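PDB 5WTZ: binary enterotoxin of Clostridium perfringens component a from Clostridium perfringens, which catalyses, in all likelihood, the ADP-ribosylation of actin as the enzymatic component of a binary enterotoxin, using the NAD+ that it binds. Local coordinates for residues Gln213-Trp226 and Arg289-Met301. Sequence-based numbering, arbitrary orientation.
Sequences QLNFENDVISASQW and RKIPEDIITYRRM. With NAD (nicotinamide-adenine-dinucleotide), chain B.
Leu-214 and Ile-296 join backbone to backbone where the segment leading into helix 220-237 runs beside strand 295-301, an outermost strand of its sheet, in a contact that combines a single direct backbone hydrogen bond, flanked by water bridges, with apolar packing. Ile-296 N donates that bond to Leu-214 O (2.9 Å); waters extend it on both sides, linking Leu-214 N to Asp-294 O and Phe-216 N to Ile-296 O. Further along, Tyr-298 OH donates to Asn-215 OD1 (2.6 Å) in the carbonyl plane, on a lone pair, while a water joins the hydroxyl to Glu-217 OE2, which also salt-bridges Lys-60. The helix contributes Trp-226. Its NE1 donates to Glu-293 OE2 (2.7 Å) within the indole plane but from above the carboxylate plane, fixing the edge of the ring. With CG1 anti to the backbone N (chi1 -167°), Ile-295 extends CD1 over the indole face, 3.6 Å from the centroid of the Trp-226 six-membered ring, a CH-pi contact; Phe-216 CE2 touches the same methyl. Beyond Tyr-298, the strand carries Arg-299, whose NH1 donates to O1N of NAD (2.9 Å). Helix and linker thus pack against the NAD-binding edge strand of an ADP-ribosyltransferase fold.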
loop_
_atom_site.group_PDB
_atom_site.type_symbol
_atom_site.label_atom_id
_atom_site.label_comp_id
_atom_site.label_asym_id
_atom_site.label_seq_id
_atom_site.Cartn_x
_atom_site.Cartn_y
_atom_site.Cartn_z
ATOM N N GLN A 213 1.808 6.663 6.098
ATOM C CA GLN A 213 2.312 5.504 6.818
ATOM C C GLN A 213 3.819 5.397 6.644
ATOM O O GLN A 213 4.363 5.882 5.651
ATOM C CB GLN A 213 1.637 4.226 6.324
ATOM C CG GLN A 213 0.113 4.209 6.481
ATOM C CD GLN A 213 -0.454 2.816 6.322
ATOM O OE1 GLN A 213 -0.598 2.074 7.303
ATOM N NE2 GLN A 213 -0.778 2.441 5.081
ATOM N N LEU A 214 4.488 4.778 7.612
ATOM C CA LEU A 214 5.930 4.525 7.503
ATOM C C LEU A 214 6.130 3.364 6.532
ATOM O O LEU A 214 5.743 2.217 6.796
ATOM C CB LEU A 214 6.552 4.227 8.867
ATOM C CG LEU A 214 8.073 4.020 8.920
ATOM C CD1 LEU A 214 8.825 5.270 8.516
ATOM C CD2 LEU A 214 8.515 3.555 10.296
ATOM N N ASN A 215 6.703 3.688 5.384
ATOM C CA ASN A 215 6.785 2.765 4.260
ATOM C C ASN A 215 8.032 3.125 3.467
ATOM O O ASN A 215 8.043 4.114 2.740
ATOM C CB ASN A 215 5.523 2.859 3.393
ATOM C CG ASN A 215 5.502 1.837 2.270
ATOM O OD1 ASN A 215 6.491 1.125 2.032
ATOM N ND2 ASN A 215 4.385 1.783 1.543
ATOM N N PHE A 216 9.094 2.345 3.623
ATOM C CA PHE A 216 10.377 2.723 3.035
ATOM C C PHE A 216 10.437 2.538 1.517
ATOM O O PHE A 216 11.227 3.207 0.853
ATOM C CB PHE A 216 11.504 1.937 3.713
ATOM C CG PHE A 216 11.619 2.236 5.173
ATOM C CD1 PHE A 216 11.833 3.540 5.594
ATOM C CD2 PHE A 216 11.498 1.236 6.118
ATOM C CE1 PHE A 216 11.925 3.839 6.938
ATOM C CE2 PHE A 216 11.588 1.530 7.470
ATOM C CZ PHE A 216 11.802 2.834 7.874
ATOM N N GLU A 217 9.576 1.668 0.984
ATOM C CA GLU A 217 9.584 1.274 -0.438
ATOM C C GLU A 217 11.016 0.959 -0.920
ATOM O O GLU A 217 11.504 -0.135 -0.623
ATOM C CB GLU A 217 8.886 2.347 -1.308
ATOM C CG GLU A 217 7.378 2.424 -0.961
ATOM C CD GLU A 217 6.532 3.214 -1.949
ATOM O OE1 GLU A 217 7.074 4.083 -2.651
ATOM O OE2 GLU A 217 5.318 2.956 -2.006
ATOM N N ASN A 218 11.685 1.871 -1.638
ATOM C CA ASN A 218 13.043 1.605 -2.156
ATOM C C ASN A 218 14.148 2.305 -1.359
ATOM O O ASN A 218 15.339 2.208 -1.704
ATOM C CB ASN A 218 13.175 2.021 -3.633
ATOM C CG ASN A 218 12.215 1.273 -4.553
ATOM O OD1 ASN A 218 11.558 1.881 -5.389
ATOM N ND2 ASN A 218 12.144 -0.046 -4.408
ATOM N N ASP A 219 13.758 2.996 -0.290
ATOM C CA ASP A 219 14.688 3.816 0.496
ATOM C C ASP A 219 15.509 2.952 1.451
ATOM O O ASP A 219 15.135 2.799 2.607
ATOM C CB ASP A 219 13.906 4.872 1.289
ATOM C CG ASP A 219 14.794 5.959 1.886
ATOM O OD1 ASP A 219 16.041 5.826 1.879
ATOM O OD2 ASP A 219 14.222 6.955 2.390
ATOM N N VAL A 220 16.619 2.398 0.968
ATOM C CA VAL A 220 17.453 1.506 1.781
ATOM C C VAL A 220 18.098 2.212 2.970
ATOM O O VAL A 220 18.290 1.600 4.028
ATOM C CB VAL A 220 18.587 0.837 0.946
ATOM C CG1 VAL A 220 18.001 -0.002 -0.173
ATOM C CG2 VAL A 220 19.548 1.870 0.383
ATOM N N ILE A 221 18.438 3.488 2.811
ATOM C CA ILE A 221 19.130 4.198 3.882
ATOM C C ILE A 221 18.197 4.421 5.061
ATOM O O ILE A 221 18.574 4.179 6.205
ATOM C CB ILE A 221 19.695 5.545 3.412
ATOM C CG1 ILE A 221 20.733 5.329 2.309
ATOM C CG2 ILE A 221 20.317 6.282 4.580
ATOM C CD1 ILE A 221 20.830 6.476 1.331
ATOM N N SER A 222 16.970 4.848 4.786
ATOM C CA SER A 222 16.017 5.078 5.862
ATOM C C SER A 222 15.615 3.770 6.519
ATOM O O SER A 222 15.422 3.713 7.734
ATOM C CB SER A 222 14.784 5.813 5.346
ATOM O OG SER A 222 15.135 7.128 4.964
ATOM N N ALA A 223 15.487 2.720 5.715
ATOM C CA ALA A 223 15.144 1.401 6.231
ATOM C C ALA A 223 16.214 0.895 7.189
ATOM O O ALA A 223 15.913 0.468 8.306
ATOM C CB ALA A 223 14.952 0.419 5.090
ATOM N N SER A 224 17.462 0.952 6.742
ATOM C CA SER A 224 18.600 0.519 7.537
ATOM C C SER A 224 18.695 1.310 8.850
ATOM O O SER A 224 18.912 0.737 9.915
ATOM C CB SER A 224 19.883 0.659 6.715
ATOM O OG SER A 224 21.032 0.425 7.508
ATOM N N GLN A 225 18.512 2.625 8.763
ATOM C CA GLN A 225 18.539 3.494 9.938
ATOM C C GLN A 225 17.447 3.168 10.952
ATOM O O GLN A 225 17.703 3.140 12.155
ATOM C CB GLN A 225 18.427 4.954 9.510
ATOM C CG GLN A 225 19.738 5.528 8.990
ATOM C CD GLN A 225 19.594 6.929 8.424
ATOM O OE1 GLN A 225 18.583 7.260 7.795
ATOM N NE2 GLN A 225 20.610 7.757 8.635
ATOM N N TRP A 226 16.234 2.940 10.466
ATOM C CA TRP A 226 15.121 2.545 11.324
ATOM C C TRP A 226 15.410 1.211 12.008
ATOM O O TRP A 226 15.247 1.075 13.226
ATOM C CB TRP A 226 13.826 2.470 10.511
ATOM C CG TRP A 226 12.610 2.198 11.351
ATOM C CD1 TRP A 226 11.801 3.123 11.950
ATOM C CD2 TRP A 226 12.068 0.917 11.681
ATOM N NE1 TRP A 226 10.790 2.493 12.636
ATOM C CE2 TRP A 226 10.933 1.132 12.483
ATOM C CE3 TRP A 226 12.434 -0.402 11.372
ATOM C CZ2 TRP A 226 10.165 0.092 12.988
ATOM C CZ3 TRP A 226 11.667 -1.434 11.866
ATOM C CH2 TRP A 226 10.545 -1.183 12.668
ATOM N N ARG A 289 11.032 -7.271 21.815
ATOM C CA ARG A 289 10.839 -5.856 21.550
ATOM C C ARG A 289 9.796 -5.652 20.463
ATOM O O ARG A 289 10.098 -5.786 19.277
ATOM C CB ARG A 289 12.157 -5.188 21.163
ATOM C CG ARG A 289 12.019 -3.699 20.868
ATOM C CD ARG A 289 13.355 -3.092 20.493
ATOM N NE ARG A 289 14.114 -2.626 21.653
ATOM C CZ ARG A 289 14.300 -1.345 21.965
ATOM N NH1 ARG A 289 13.794 -0.390 21.196
ATOM N NH2 ARG A 289 15.001 -1.019 23.041
ATOM N N LYS A 290 8.565 -5.357 20.884
ATOM C CA LYS A 290 7.436 -5.161 19.978
ATOM C C LYS A 290 7.704 -4.053 18.988
ATOM O O LYS A 290 8.357 -3.061 19.316
ATOM C CB LYS A 290 6.162 -4.834 20.757
ATOM C CG LYS A 290 5.596 -6.019 21.519
ATOM C CD LYS A 290 4.437 -5.562 22.355
ATOM C CE LYS A 290 3.705 -6.720 23.025
ATOM N NZ LYS A 290 2.943 -7.530 22.032
ATOM N N ILE A 291 7.207 -4.236 17.767
ATOM C CA ILE A 291 7.268 -3.187 16.744
ATOM C C ILE A 291 6.801 -1.847 17.345
ATOM O O ILE A 291 5.682 -1.741 17.837
ATOM C CB ILE A 291 6.409 -3.578 15.521
ATOM C CG1 ILE A 291 6.980 -4.829 14.849
ATOM C CG2 ILE A 291 6.323 -2.437 14.508
ATOM C CD1 ILE A 291 8.242 -4.591 14.038
ATOM N N PRO A 292 7.686 -0.833 17.349
ATOM C CA PRO A 292 7.496 0.431 18.083
ATOM C C PRO A 292 6.550 1.450 17.423
ATOM O O PRO A 292 6.159 2.404 18.098
ATOM C CB PRO A 292 8.910 1.004 18.141
ATOM C CG PRO A 292 9.527 0.532 16.879
ATOM C CD PRO A 292 9.000 -0.879 16.687
ATOM N N GLU A 293 6.231 1.266 16.140
ATOM C CA GLU A 293 5.308 2.128 15.396
ATOM C C GLU A 293 4.822 1.369 14.174
ATOM O O GLU A 293 5.544 0.497 13.658
ATOM C CB GLU A 293 5.988 3.422 14.958
ATOM C CG GLU A 293 7.138 3.191 13.973
ATOM C CD GLU A 293 7.935 4.452 13.711
ATOM O OE1 GLU A 293 7.312 5.502 13.455
ATOM O OE2 GLU A 293 9.181 4.398 13.790
ATOM N N ASP A 294 3.620 1.704 13.705
ATOM C CA ASP A 294 3.039 1.062 12.530
ATOM C C ASP A 294 4.026 1.188 11.385
ATOM O O ASP A 294 4.586 2.269 11.150
ATOM C CB ASP A 294 1.694 1.685 12.134
ATOM C CG ASP A 294 0.543 1.280 13.065
ATOM O OD1 ASP A 294 0.783 0.959 14.254
ATOM O OD2 ASP A 294 -0.616 1.314 12.603
ATOM N N ILE A 295 4.250 0.078 10.692
ATOM C CA ILE A 295 5.172 0.042 9.564
ATOM C C ILE A 295 4.564 -0.825 8.453
ATOM O O ILE A 295 3.787 -1.755 8.715
ATOM C CB ILE A 295 6.585 -0.480 9.990
ATOM C CG1 ILE A 295 7.624 -0.217 8.895
ATOM C CG2 ILE A 295 6.552 -1.944 10.440
ATOM C CD1 ILE A 295 9.087 -0.395 9.365
ATOM N N ILE A 296 4.867 -0.475 7.213
ATOM C CA ILE A 296 4.553 -1.322 6.070
ATOM C C ILE A 296 5.737 -2.263 5.799
ATOM O O ILE A 296 6.886 -1.823 5.745
ATOM C CB ILE A 296 4.248 -0.485 4.804
ATOM C CG1 ILE A 296 2.999 0.392 5.019
ATOM C CG2 ILE A 296 4.116 -1.412 3.601
ATOM C CD1 ILE A 296 1.777 -0.391 5.562
ATOM N N THR A 297 5.474 -3.561 5.644
ATOM C CA THR A 297 6.534 -4.486 5.247
ATOM C C THR A 297 6.032 -5.398 4.115
ATOM O O THR A 297 4.844 -5.428 3.827
ATOM C CB THR A 297 7.048 -5.316 6.441
ATOM O OG1 THR A 297 8.281 -5.950 6.077
ATOM C CG2 THR A 297 5.994 -6.358 6.921
ATOM N N TYR A 298 6.944 -6.125 3.476
ATOM C CA TYR A 298 6.656 -6.841 2.224
ATOM C C TYR A 298 7.072 -8.310 2.245
ATOM O O TYR A 298 7.967 -8.709 2.978
ATOM C CB TYR A 298 7.361 -6.152 1.044
ATOM C CG TYR A 298 6.989 -4.692 0.840
ATOM C CD1 TYR A 298 7.679 -3.674 1.518
ATOM C CD2 TYR A 298 5.957 -4.331 -0.023
ATOM C CE1 TYR A 298 7.339 -2.335 1.332
ATOM C CE2 TYR A 298 5.608 -2.997 -0.220
ATOM C CZ TYR A 298 6.288 -2.015 0.468
ATOM O OH TYR A 298 5.938 -0.709 0.258
ATOM N N ARG A 299 6.454 -9.118 1.393
ATOM C CA ARG A 299 6.851 -10.519 1.305
ATOM C C ARG A 299 6.570 -11.030 -0.098
ATOM O O ARG A 299 5.480 -10.813 -0.627
ATOM C CB ARG A 299 6.108 -11.382 2.336
ATOM C CG ARG A 299 6.502 -12.865 2.275
ATOM C CD ARG A 299 5.833 -13.702 3.385
ATOM N NE ARG A 299 5.907 -15.106 2.997
ATOM C CZ ARG A 299 7.017 -15.834 3.038
ATOM N NH1 ARG A 299 8.151 -15.307 3.513
ATOM N NH2 ARG A 299 7.004 -17.101 2.624
ATOM N N ARG A 300 7.566 -11.674 -0.697
ATOM C CA ARG A 300 7.374 -12.423 -1.929
ATOM C C ARG A 300 6.872 -13.798 -1.521
ATOM O O ARG A 300 7.614 -14.601 -0.948
ATOM C CB ARG A 300 8.674 -12.476 -2.723
ATOM C CG ARG A 300 9.228 -11.073 -3.040
ATOM C CD ARG A 300 8.189 -10.242 -3.809
ATOM N NE ARG A 300 8.524 -8.819 -3.966
ATOM C CZ ARG A 300 8.538 -8.182 -5.138
ATOM N NH1 ARG A 300 8.294 -8.845 -6.257
ATOM N NH2 ARG A 300 8.829 -6.892 -5.209
ATOM N N MET A 301 5.587 -14.046 -1.744
ATOM C CA MET A 301 4.936 -15.243 -1.222
ATOM C C MET A 301 4.896 -16.306 -2.308
ATOM O O MET A 301 4.740 -15.988 -3.485
ATOM C CB MET A 301 3.508 -14.933 -0.737
ATOM C CG MET A 301 3.370 -13.677 0.145
ATOM S SD MET A 301 1.640 -13.225 0.446
ATOM C CE MET A 301 1.209 -14.365 1.715
HETATM P PA NAD B . 9.354 -19.722 3.874
HETATM O O1A NAD B . 9.721 -20.810 4.855
HETATM O O2A NAD B . 8.423 -18.620 4.283
HETATM O O5B NAD B . 8.729 -20.378 2.540
HETATM C C5B NAD B . 9.201 -21.606 1.974
HETATM C C4B NAD B . 8.084 -22.251 1.177
HETATM O O4B NAD B . 7.022 -22.572 2.085
HETATM C C3B NAD B . 7.516 -21.308 0.120
HETATM O O3B NAD B . 7.186 -22.078 -1.048
HETATM C C2B NAD B . 6.257 -20.763 0.779
HETATM O O2B NAD B . 5.245 -20.410 -0.169
HETATM C C1B NAD B . 5.819 -21.905 1.689
HETATM N N9A NAD B . 5.142 -21.349 2.878
HETATM C C8A NAD B . 5.650 -20.467 3.759
HETATM N N7A NAD B . 4.732 -20.169 4.720
HETATM C C5A NAD B . 3.621 -20.855 4.429
HETATM C C6A NAD B . 2.276 -21.004 5.022
HETATM N N6A NAD B . 1.946 -20.325 6.144
HETATM N N1A NAD B . 1.392 -21.817 4.395
HETATM C C2A NAD B . 1.717 -22.500 3.284
HETATM N N3A NAD B . 2.929 -22.422 2.699
HETATM C C4A NAD B . 3.890 -21.621 3.216
HETATM O O3 NAD B . 10.734 -19.060 3.396
HETATM P PN NAD B . 11.023 -18.110 2.132
HETATM O O1N NAD B . 10.292 -16.804 2.355
HETATM O O2N NAD B . 10.816 -18.917 0.872
HETATM O O5D NAD B . 12.606 -17.908 2.333
HETATM C C5D NAD B . 13.154 -17.430 3.562
HETATM C C4D NAD B . 14.591 -17.003 3.327
HETATM O O4D NAD B . 14.607 -15.768 2.608
HETATM C C3D NAD B . 15.270 -16.699 4.648
HETATM O O3D NAD B . 16.689 -16.823 4.446
HETATM C C2D NAD B . 14.913 -15.249 4.894
HETATM O O2D NAD B . 15.895 -14.593 5.704
HETATM C C1D NAD B . 14.818 -14.666 3.482
HETATM N N1N NAD B . 13.720 -13.692 3.310
HETATM C C2N NAD B . 12.703 -13.937 2.460
HETATM C C3N NAD B . 11.670 -13.005 2.304
HETATM C C7N NAD B . 10.525 -13.244 1.358
HETATM O O7N NAD B . 10.159 -14.385 1.050
HETATM N N7N NAD B . 9.958 -12.161 0.853
HETATM C C4N NAD B . 11.684 -11.807 3.009
HETATM C C5N NAD B . 12.740 -11.582 3.878
HETATM C C6N NAD B . 13.744 -12.545 4.006
HETATM O O HOH W 1 3.141 3.886 9.751
HETATM O O HOH W 2 4.243 0.614 -1.271
HETATM O O HOH W 3 8.791 -0.246 4.713
#